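Local atomic coordinates of inorganic pyrophosphatase (Helicobacter pylori, PDB entry 1YGZ), a protein that probably catalyses the magnesium-dependent hydrolysis of inorganic pyrophosphate into two phosphate ions. Residues P58-S63 and E165-A170; K85-G90 and Y118-D123; V91-D96 and K150-E155. One frame throughout, in Å; residues are numbered along the deposited sequence.

In the fold
Interaction 1 opens first along the chain, at residues 58-63 in the loop between strands 53-56 and 69-72, and closes last, at 165-170 on helix 157-169; everything between, including the other two contacts, lies within its span. Interactions 2 and 3 start back to back on the long strand 83-96. Interaction 2 closes at 118-123, before helix 127-137, and interaction 3 closes at 150-155, on strand 149-155, so the four segments alternate and the two contacts cross. They also touch, I122 packing on F154 and E155. Interaction 1 joins the 58-63 loop to the C-terminal helix, interaction 2 lays the 118-123 loop on strand 83-96, and interaction 3 pairs that strand with 149-155.

Interaction 1: residues P58-S63 and E165-A170; sequences PNTLGS and EKAIKA
L61 meets residues A167 and A170, near the C-terminal end of helix 157-169, through both its backbone and its side chain. The backbone hydrogen bond of the contact runs from L61 N to A167 O and is 2.8 Å long. It is nearly straight at nitrogen, with an N-H...O angle of 160°, but the donor approaches from above the carbonyl plane, 42° out of it, so it is not on a lone pair.

The side chain of L61 follows a different path. With CG anti to the backbone N (chi1 178°), it lies alongside the A170 carbonyl, and both L61 CB and L61 CD2 are close to A170 O. The methyl of A170 points back at the loop, its CB 4.4 Å from L61 CB, and this pair is the apolar part of the L61 contact.

A167 also directs its methyl toward the loop, three residues earlier in the chain. A167 CB lies 3.9 Å from G62 CA, and T60 OG1, on the residue before L61, also lies against the A167 methyl. T60 packs on P67 and V68 as well, so it joins the helix contact to a later part of its own loop.

S63 OG, hydrogen-bonded to M100 O, anchors the far end of the segment. The contact places the C-terminal helix against a loop that leads directly to D64, a predicted magnesium ligand, consistent with a place beside the metal site of the pyrophosphatase family.

Interaction 2: residues K85-G90 and Y118-D123; sequences KARLVG and YVKDID
R87 reaches from strand 83-96 to the loop with its guanidinium, whose NH2 edge faces V119 O near the group's plane. The hydrogen bond from R87 NH2 to V119 O is modelled at 2.5 Å with an angle of 133°, a length too short to trust at this resolution. NH2 also makes a weak bond to H116 O, and NH1 a long, weak ion pair with D110. K120 NZ stands 4.4 Å from R87 NH2, but is held by S117 O.

V89 comes next. Its CG2 lies anti to the backbone N, which carries that methyl over the loop at D121 and to within 3.6 Å of V119 CG1. V89 O accepts a weak bond from I122 N (122°) and a CA-H contact from D121. D121 OD1 is hydrogen-bonded to K157 N, linking the loop to the start of helix 157-169.

At G90, I122 CD1 closes over the backbone, 3.8 Å from G90 CA. V89 and G90 form a classic beta bulge opposite I105.

Besides the apolar packing of the valines and I122, two main-chain oxygens take part, V119 O and V89 O. The R87 charge may be eased by V119 O and H116 O together with the distant carboxylate of D110.

Interaction 3: residues V91-D96 and K150-E155; sequences VLNMED and KVKGFE
L92 and F154 face each other across a non-hydrogen-bonded pair of two antiparallel strands whose axes run at 162°. L92 CD1 stands over the ring of F154, 3.8 Å from its centroid and only 10° off the normal, a CH-pi contact on the ring face. L92 CB meets the ring separately, 3.6 Å from F154 CE2. The same CD1 also meets V151, whose side chain crosses that of L92 at about a right angle, with V151 CG1 3.4 Å away from L92 CD1. L92 thus touches both ring and valine.

The other face is mixed: V91 lies at one end, and N93, E95, K150 and E155 also point to it. E95 and K150 lie side by side and point the same way, aliphatic part against aliphatic part. K152, which points toward the partner strand, slants across E95. Its chain bends at chi2 (55°) and chi4, and its NZ reaches E95 OE2 at 3.0 Å, a salt bridge whose hydrogen-bond geometry is weak.

K152 and G153 both face N93 in a classic beta bulge: N93 O receives G153 N at 3.2 Å and, weakly, K152 N, while N93 N bonds to G153 O at 2.9 Å. Beyond the bulge the pairing continues one residue out of step, with E95 N bound to K150 O at 2.8 Å.

The M94 side chain lies near those of D101 and Y140, so this end of the strand pair borders the predicted active site. Helix 127-137 covers the L92 face, L130 and K134 packing on F154 and F137 on selenomethionine M94. Helix 157-169 lies on the opposite face, touching V91 through S159 and A160, and S159 OG is bonded to E155 OE2. Strand 103-108 flanks the other edge of 83-96, and P145 of a neighbouring subunit packs on E95.

Interaction 1: residues P58-S63 and E165-A170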
loop_
_atom_site.group_PDB
_atom_site.type_symbol
_atom_site.label_atom_id
_atom_site.label_comp_id
_atom_site.label_asym_id
_atom_site.label_seq_id
_atom_site.Cartn_x
_atom_site.Cartn_y
_atom_site.Cartn_z
ATOM N N PRO A 58 2.243 -15.183 -32.856
ATOM C CA PRO A 58 1.515 -16.441 -33.041
ATOM C C PRO A 58 2.318 -17.636 -32.619
ATOM O O PRO A 58 3.538 -17.566 -32.575
ATOM C CB PRO A 58 1.225 -16.458 -34.537
ATOM C CG PRO A 58 1.101 -14.995 -34.856
ATOM C CD PRO A 58 2.241 -14.378 -34.087
ATOM N N ASN A 59 1.621 -18.722 -32.303
ATOM C CA ASN A 59 2.241 -19.993 -31.910
ATOM C C ASN A 59 3.410 -19.950 -30.936
ATOM O O ASN A 59 4.404 -20.656 -31.113
ATOM C CB ASN A 59 2.672 -20.748 -33.161
ATOM C CG ASN A 59 1.507 -21.112 -34.035
ATOM O OD1 ASN A 59 1.639 -21.204 -35.251
ATOM N ND2 ASN A 59 0.349 -21.332 -33.419
ATOM N N THR A 60 3.281 -19.136 -29.900
ATOM C CA THR A 60 4.317 -19.040 -28.890
ATOM C C THR A 60 3.665 -19.032 -27.528
ATOM O O THR A 60 2.556 -18.523 -27.368
ATOM C CB THR A 60 5.144 -17.754 -29.025
ATOM O OG1 THR A 60 6.044 -17.656 -27.922
ATOM C CG2 THR A 60 4.264 -16.552 -28.997
ATOM N N LEU A 61 4.350 -19.606 -26.546
ATOM C CA LEU A 61 3.823 -19.625 -25.190
ATOM C C LEU A 61 4.836 -19.120 -24.171
ATOM O O LEU A 61 5.937 -19.659 -24.059
ATOM C CB LEU A 61 3.369 -21.033 -24.803
ATOM C CG LEU A 61 2.839 -21.130 -23.370
ATOM C CD1 LEU A 61 1.797 -20.038 -23.120
ATOM C CD2 LEU A 61 2.231 -22.497 -23.138
ATOM N N GLY A 62 4.452 -18.076 -23.441
ATOM C CA GLY A 62 5.314 -17.525 -22.415
ATOM C C GLY A 62 4.691 -17.633 -21.028
ATOM O O GLY A 62 3.554 -18.089 -20.856
ATOM N N SER A 63 5.451 -17.212 -20.027
ATOM C CA SER A 63 4.999 -17.245 -18.647
ATOM C C SER A 63 3.857 -16.260 -18.402
ATOM O O SER A 63 4.048 -15.207 -17.783
ATOM C CB SER A 63 6.174 -16.926 -17.716
ATOM O OG SER A 63 6.828 -15.717 -18.099
ATOM N N GLU A 165 12.796 -17.828 -28.372
ATOM C CA GLU A 165 12.921 -19.286 -28.452
ATOM C C GLU A 165 12.348 -19.908 -27.195
ATOM O O GLU A 165 11.624 -20.909 -27.245
ATOM C CB GLU A 165 14.386 -19.697 -28.599
ATOM C CG GLU A 165 15.029 -19.230 -29.896
ATOM C CD GLU A 165 16.130 -18.200 -29.683
ATOM O OE1 GLU A 165 16.724 -17.743 -30.688
ATOM O OE2 GLU A 165 16.406 -17.850 -28.514
ATOM N N LYS A 166 12.669 -19.285 -26.068
ATOM C CA LYS A 166 12.211 -19.751 -24.775
ATOM C C LYS A 166 10.720 -20.045 -24.802
ATOM O O LYS A 166 10.287 -21.133 -24.432
ATOM C CB LYS A 166 12.517 -18.699 -23.694
ATOM C CG LYS A 166 12.060 -19.080 -22.274
ATOM C CD LYS A 166 12.906 -20.203 -21.664
ATOM C CE LYS A 166 12.384 -20.624 -20.291
ATOM N NZ LYS A 166 12.331 -19.474 -19.354
ATOM N N ALA A 167 9.938 -19.072 -25.244
ATOM C CA ALA A 167 8.493 -19.241 -25.294
ATOM C C ALA A 167 8.053 -20.085 -26.490
ATOM O O ALA A 167 6.947 -20.632 -26.502
ATOM C CB ALA A 167 7.818 -17.876 -25.343
ATOM N N ILE A 168 8.922 -20.187 -27.491
ATOM C CA ILE A 168 8.609 -20.951 -28.687
ATOM C C ILE A 168 8.516 -22.463 -28.427
ATOM O O ILE A 168 7.587 -23.142 -28.887
ATOM C CB ILE A 168 9.649 -20.707 -29.782
ATOM C CG1 ILE A 168 9.718 -19.217 -30.088
ATOM C CG2 ILE A 168 9.292 -21.540 -31.012
ATOM C CD1 ILE A 168 10.673 -18.829 -31.227
ATOM N N LYS A 169 9.489 -23.001 -27.705
ATOM C CA LYS A 169 9.453 -24.421 -27.396
ATOM C C LYS A 169 8.319 -24.601 -26.387
ATOM O O LYS A 169 7.528 -25.556 -26.452
ATOM C CB LYS A 169 10.790 -24.845 -26.805
ATOM C CG LYS A 169 11.967 -24.245 -27.541
ATOM C CD LYS A 169 11.778 -24.387 -29.040
ATOM C CE LYS A 169 12.809 -23.608 -29.825
ATOM N NZ LYS A 169 12.595 -23.804 -31.285
ATOM N N ALA A 170 8.241 -23.643 -25.464
ATOM C CA ALA A 170 7.208 -23.621 -24.432
ATOM C C ALA A 170 5.812 -23.679 -25.058
ATOM O O ALA A 170 4.816 -23.852 -24.352
ATOM C CB ALA A 170 7.343 -22.354 -23.585
#

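Interaction 2: residues K85-G90 and Y118-D123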
loop_
_atom_site.group_PDB
_atom_site.type_symbol
_atom_site.label_atom_id
_atom_site.label_comp_id
_atom_site.label_asym_id
_atom_site.label_seq_id
_atom_site.Cartn_x
_atom_site.Cartn_y
_atom_site.Cartn_z
ATOM N N LYS A 85 5.172 -8.144 -40.240
ATOM C CA LYS A 85 6.468 -8.772 -40.025
ATOM C C LYS A 85 7.436 -7.781 -39.398
ATOM O O LYS A 85 7.709 -6.714 -39.955
ATOM C CB LYS A 85 7.047 -9.274 -41.345
ATOM C CG LYS A 85 6.504 -10.626 -41.780
ATOM C CD LYS A 85 7.291 -11.185 -42.976
ATOM C CE LYS A 85 6.995 -12.670 -43.207
ATOM N NZ LYS A 85 5.535 -12.916 -43.418
ATOM N N ALA A 86 7.963 -8.147 -38.237
ATOM C CA ALA A 86 8.882 -7.279 -37.540
ATOM C C ALA A 86 10.188 -7.979 -37.263
ATOM O O ALA A 86 10.391 -9.142 -37.623
ATOM C CB ALA A 86 8.265 -6.825 -36.247
ATOM N N ARG A 87 11.073 -7.246 -36.607
ATOM C CA ARG A 87 12.370 -7.767 -36.253
ATOM C C ARG A 87 12.674 -7.338 -34.820
ATOM O O ARG A 87 12.469 -6.174 -34.440
ATOM C CB ARG A 87 13.430 -7.242 -37.224
ATOM C CG ARG A 87 13.552 -5.719 -37.287
ATOM C CD ARG A 87 14.745 -5.322 -38.137
ATOM N NE ARG A 87 15.423 -4.115 -37.658
ATOM C CZ ARG A 87 15.152 -2.881 -38.071
ATOM N NH1 ARG A 87 14.206 -2.683 -38.982
ATOM N NH2 ARG A 87 15.831 -1.846 -37.576
ATOM N N LEU A 88 13.149 -8.292 -34.023
ATOM C CA LEU A 88 13.472 -8.025 -32.635
ATOM C C LEU A 88 14.629 -7.054 -32.494
ATOM O O LEU A 88 15.711 -7.260 -33.046
ATOM C CB LEU A 88 13.782 -9.330 -31.915
ATOM C CG LEU A 88 12.547 -10.215 -31.800
ATOM C CD1 LEU A 88 12.934 -11.533 -31.147
ATOM C CD2 LEU A 88 11.447 -9.490 -30.998
ATOM N N VAL A 89 14.384 -5.985 -31.746
ATOM C CA VAL A 89 15.385 -4.958 -31.516
ATOM C C VAL A 89 15.673 -4.878 -30.019
ATOM O O VAL A 89 16.590 -4.177 -29.578
ATOM C CB VAL A 89 14.871 -3.608 -32.019
ATOM C CG1 VAL A 89 13.800 -3.084 -31.067
ATOM C CG2 VAL A 89 16.016 -2.630 -32.167
ATOM N N GLY A 90 14.882 -5.612 -29.244
ATOM C CA GLY A 90 15.051 -5.630 -27.801
ATOM C C GLY A 90 13.844 -6.206 -27.076
ATOM O O GLY A 90 13.066 -6.989 -27.629
ATOM N N TYR A 118 17.872 2.027 -39.382
ATOM C CA TYR A 118 19.060 2.252 -38.560
ATOM C C TYR A 118 19.008 1.722 -37.125
ATOM O O TYR A 118 20.050 1.463 -36.519
ATOM C CB TYR A 118 19.364 3.746 -38.533
ATOM C CG TYR A 118 18.205 4.535 -38.027
ATOM C CD1 TYR A 118 18.030 4.737 -36.666
ATOM C CD2 TYR A 118 17.249 5.033 -38.898
ATOM C CE1 TYR A 118 16.931 5.420 -36.177
ATOM C CE2 TYR A 118 16.137 5.719 -38.417
ATOM C CZ TYR A 118 15.990 5.904 -37.053
ATOM O OH TYR A 118 14.899 6.565 -36.542
ATOM N N VAL A 119 17.810 1.593 -36.570
ATOM C CA VAL A 119 17.682 1.079 -35.215
ATOM C C VAL A 119 17.907 -0.427 -35.259
ATOM O O VAL A 119 16.961 -1.190 -35.451
ATOM C CB VAL A 119 16.280 1.343 -34.637
ATOM C CG1 VAL A 119 16.187 0.797 -33.216
ATOM C CG2 VAL A 119 15.991 2.822 -34.652
ATOM N N LYS A 120 19.161 -0.848 -35.083
ATOM C CA LYS A 120 19.518 -2.270 -35.111
ATOM C C LYS A 120 19.351 -2.970 -33.765
ATOM O O LYS A 120 19.159 -4.189 -33.710
ATOM C CB LYS A 120 20.952 -2.424 -35.592
ATOM C CG LYS A 120 21.207 -1.667 -36.863
ATOM C CD LYS A 120 20.201 -2.055 -37.909
ATOM C CE LYS A 120 20.422 -1.282 -39.187
ATOM N NZ LYS A 120 19.320 -1.558 -40.158
ATOM N N ASP A 121 19.436 -2.198 -32.685
ATOM C CA ASP A 121 19.271 -2.745 -31.355
ATOM C C ASP A 121 18.768 -1.689 -30.376
ATOM O O ASP A 121 18.915 -0.486 -30.614
ATOM C CB ASP A 121 20.573 -3.353 -30.858
ATOM C CG ASP A 121 20.335 -4.422 -29.826
ATOM O OD1 ASP A 121 19.645 -4.129 -28.830
ATOM O OD2 ASP A 121 20.820 -5.556 -30.003
ATOM N N ILE A 122 18.178 -2.168 -29.279
ATOM C CA ILE A 122 17.586 -1.333 -28.237
ATOM C C ILE A 122 18.262 -0.010 -27.941
ATOM O O ILE A 122 17.589 0.977 -27.674
ATOM C CB ILE A 122 17.463 -2.105 -26.906
ATOM C CG1 ILE A 122 16.226 -1.637 -26.167
ATOM C CG2 ILE A 122 18.652 -1.851 -26.019
ATOM C CD1 ILE A 122 14.931 -1.954 -26.905
ATOM N N ASP A 123 19.587 0.014 -27.979
ATOM C CA ASP A 123 20.314 1.245 -27.680
ATOM C C ASP A 123 20.067 2.311 -28.733
ATOM O O ASP A 123 20.353 3.463 -28.498
ATOM C CB ASP A 123 21.817 0.969 -27.598
ATOM C CG ASP A 123 22.410 0.595 -28.947
ATOM O OD1 ASP A 123 21.853 -0.334 -29.588
ATOM O OD2 ASP A 123 23.418 1.227 -29.363
#

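Interaction 3: residues V91-D96 and K150-E155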
loop_
_atom_site.group_PDB
_atom_site.type_symbol
_atom_site.label_atom_id
_atom_site.label_comp_id
_atom_site.label_asym_id
_atom_site.label_seq_id
_atom_site.Cartn_x
_atom_site.Cartn_y
_atom_site.Cartn_z
ATOM N N VAL A 91 13.691 -5.830 -25.818
ATOM C CA VAL A 91 12.563 -6.307 -25.044
ATOM C C VAL A 91 12.485 -5.639 -23.680
ATOM O O VAL A 91 13.504 -5.427 -23.025
ATOM C CB VAL A 91 12.613 -7.836 -24.869
ATOM C CG1 VAL A 91 13.941 -8.254 -24.303
ATOM C CG2 VAL A 91 11.476 -8.281 -23.963
ATOM N N LEU A 92 11.264 -5.306 -23.271
ATOM C CA LEU A 92 11.022 -4.650 -21.998
ATOM C C LEU A 92 10.518 -5.630 -20.962
ATOM O O LEU A 92 9.365 -6.030 -20.989
ATOM C CB LEU A 92 10.003 -3.519 -22.160
ATOM C CG LEU A 92 9.455 -2.897 -20.868
ATOM C CD1 LEU A 92 10.610 -2.434 -19.977
ATOM C CD2 LEU A 92 8.535 -1.732 -21.209
ATOM N N ASN A 93 11.391 -5.996 -20.034
ATOM C CA ASN A 93 11.031 -6.937 -18.989
ATOM C C ASN A 93 10.336 -6.229 -17.824
ATOM O O ASN A 93 10.707 -5.109 -17.450
ATOM C CB ASN A 93 12.275 -7.685 -18.510
ATOM C CG ASN A 93 11.930 -8.904 -17.667
ATOM O OD1 ASN A 93 11.632 -8.789 -16.473
ATOM N ND2 ASN A 93 11.951 -10.079 -18.290
HETATM N N MSE A 94 9.332 -6.903 -17.257
HETATM C CA MSE A 94 8.523 -6.359 -16.167
HETATM C C MSE A 94 7.679 -7.464 -15.533
HETATM O O MSE A 94 7.434 -8.514 -16.138
HETATM C CB MSE A 94 7.549 -5.335 -16.736
HETATM C CG MSE A 94 6.641 -6.006 -17.789
HETATM SE SE MSE A 94 5.144 -5.021 -18.520
HETATM C CE MSE A 94 6.193 -3.899 -19.766
ATOM N N GLU A 95 7.202 -7.193 -14.326
ATOM C CA GLU A 95 6.331 -8.124 -13.618
ATOM C C GLU A 95 5.104 -7.366 -13.105
ATOM O O GLU A 95 5.221 -6.190 -12.746
ATOM C CB GLU A 95 7.061 -8.765 -12.440
ATOM C CG GLU A 95 7.458 -7.791 -11.341
ATOM C CD GLU A 95 7.942 -8.499 -10.089
ATOM O OE1 GLU A 95 7.131 -9.220 -9.469
ATOM O OE2 GLU A 95 9.131 -8.340 -9.733
ATOM N N ASP A 96 3.937 -8.024 -13.096
ATOM C CA ASP A 96 2.697 -7.414 -12.602
ATOM C C ASP A 96 1.930 -8.358 -11.651
ATOM O O ASP A 96 2.445 -9.404 -11.278
ATOM C CB ASP A 96 1.803 -6.998 -13.768
ATOM C CG ASP A 96 1.275 -8.174 -14.561
ATOM O OD1 ASP A 96 1.069 -9.259 -13.981
ATOM O OD2 ASP A 96 1.046 -7.993 -15.773
ATOM N N LYS A 150 5.249 -3.710 -12.342
ATOM C CA LYS A 150 6.596 -3.322 -11.938
ATOM C C LYS A 150 7.525 -3.491 -13.121
ATOM O O LYS A 150 7.907 -4.606 -13.488
ATOM C CB LYS A 150 7.070 -4.177 -10.765
ATOM C CG LYS A 150 8.558 -4.053 -10.458
ATOM C CD LYS A 150 8.923 -4.723 -9.130
ATOM C CE LYS A 150 8.657 -3.792 -7.951
ATOM N NZ LYS A 150 9.511 -2.567 -8.027
ATOM N N VAL A 151 7.886 -2.366 -13.719
ATOM C CA VAL A 151 8.746 -2.376 -14.887
ATOM C C VAL A 151 10.220 -2.424 -14.551
ATOM O O VAL A 151 10.780 -1.482 -13.987
ATOM C CB VAL A 151 8.490 -1.148 -15.768
ATOM C CG1 VAL A 151 9.312 -1.252 -17.048
ATOM C CG2 VAL A 151 7.005 -1.050 -16.089
ATOM N N LYS A 152 10.844 -3.535 -14.911
ATOM C CA LYS A 152 12.255 -3.719 -14.659
ATOM C C LYS A 152 13.078 -2.797 -15.528
ATOM O O LYS A 152 13.746 -1.900 -15.022
ATOM C CB LYS A 152 12.663 -5.179 -14.911
ATOM C CG LYS A 152 12.318 -6.146 -13.770
ATOM C CD LYS A 152 10.835 -6.105 -13.411
ATOM C CE LYS A 152 10.525 -6.999 -12.213
ATOM N NZ LYS A 152 11.186 -6.522 -10.958
ATOM N N GLY A 153 13.022 -3.013 -16.835
ATOM C CA GLY A 153 13.791 -2.181 -17.746
ATOM C C GLY A 153 13.911 -2.859 -19.090
ATOM O O GLY A 153 13.247 -3.865 -19.329
ATOM N N PHE A 154 14.754 -2.333 -19.969
ATOM C CA PHE A 154 14.889 -2.949 -21.282
ATOM C C PHE A 154 16.153 -3.790 -21.411
ATOM O O PHE A 154 17.008 -3.771 -20.541
ATOM C CB PHE A 154 14.882 -1.883 -22.377
ATOM C CG PHE A 154 13.678 -0.992 -22.353
ATOM C CD1 PHE A 154 13.645 0.145 -21.541
ATOM C CD2 PHE A 154 12.584 -1.275 -23.156
ATOM C CE1 PHE A 154 12.535 0.985 -21.541
ATOM C CE2 PHE A 154 11.466 -0.436 -23.162
ATOM C CZ PHE A 154 11.444 0.694 -22.355
ATOM N N GLU A 155 16.246 -4.535 -22.504
ATOM C CA GLU A 155 17.402 -5.377 -22.784
ATOM C C GLU A 155 17.680 -5.414 -24.296
ATOM O O GLU A 155 16.845 -5.026 -25.107
ATOM C CB GLU A 155 17.161 -6.783 -22.232
ATOM C CG GLU A 155 16.743 -6.741 -20.769
ATOM C CD GLU A 155 16.905 -8.057 -20.035
ATOM O OE1 GLU A 155 16.587 -8.088 -18.832
ATOM O OE2 GLU A 155 17.345 -9.057 -20.633
#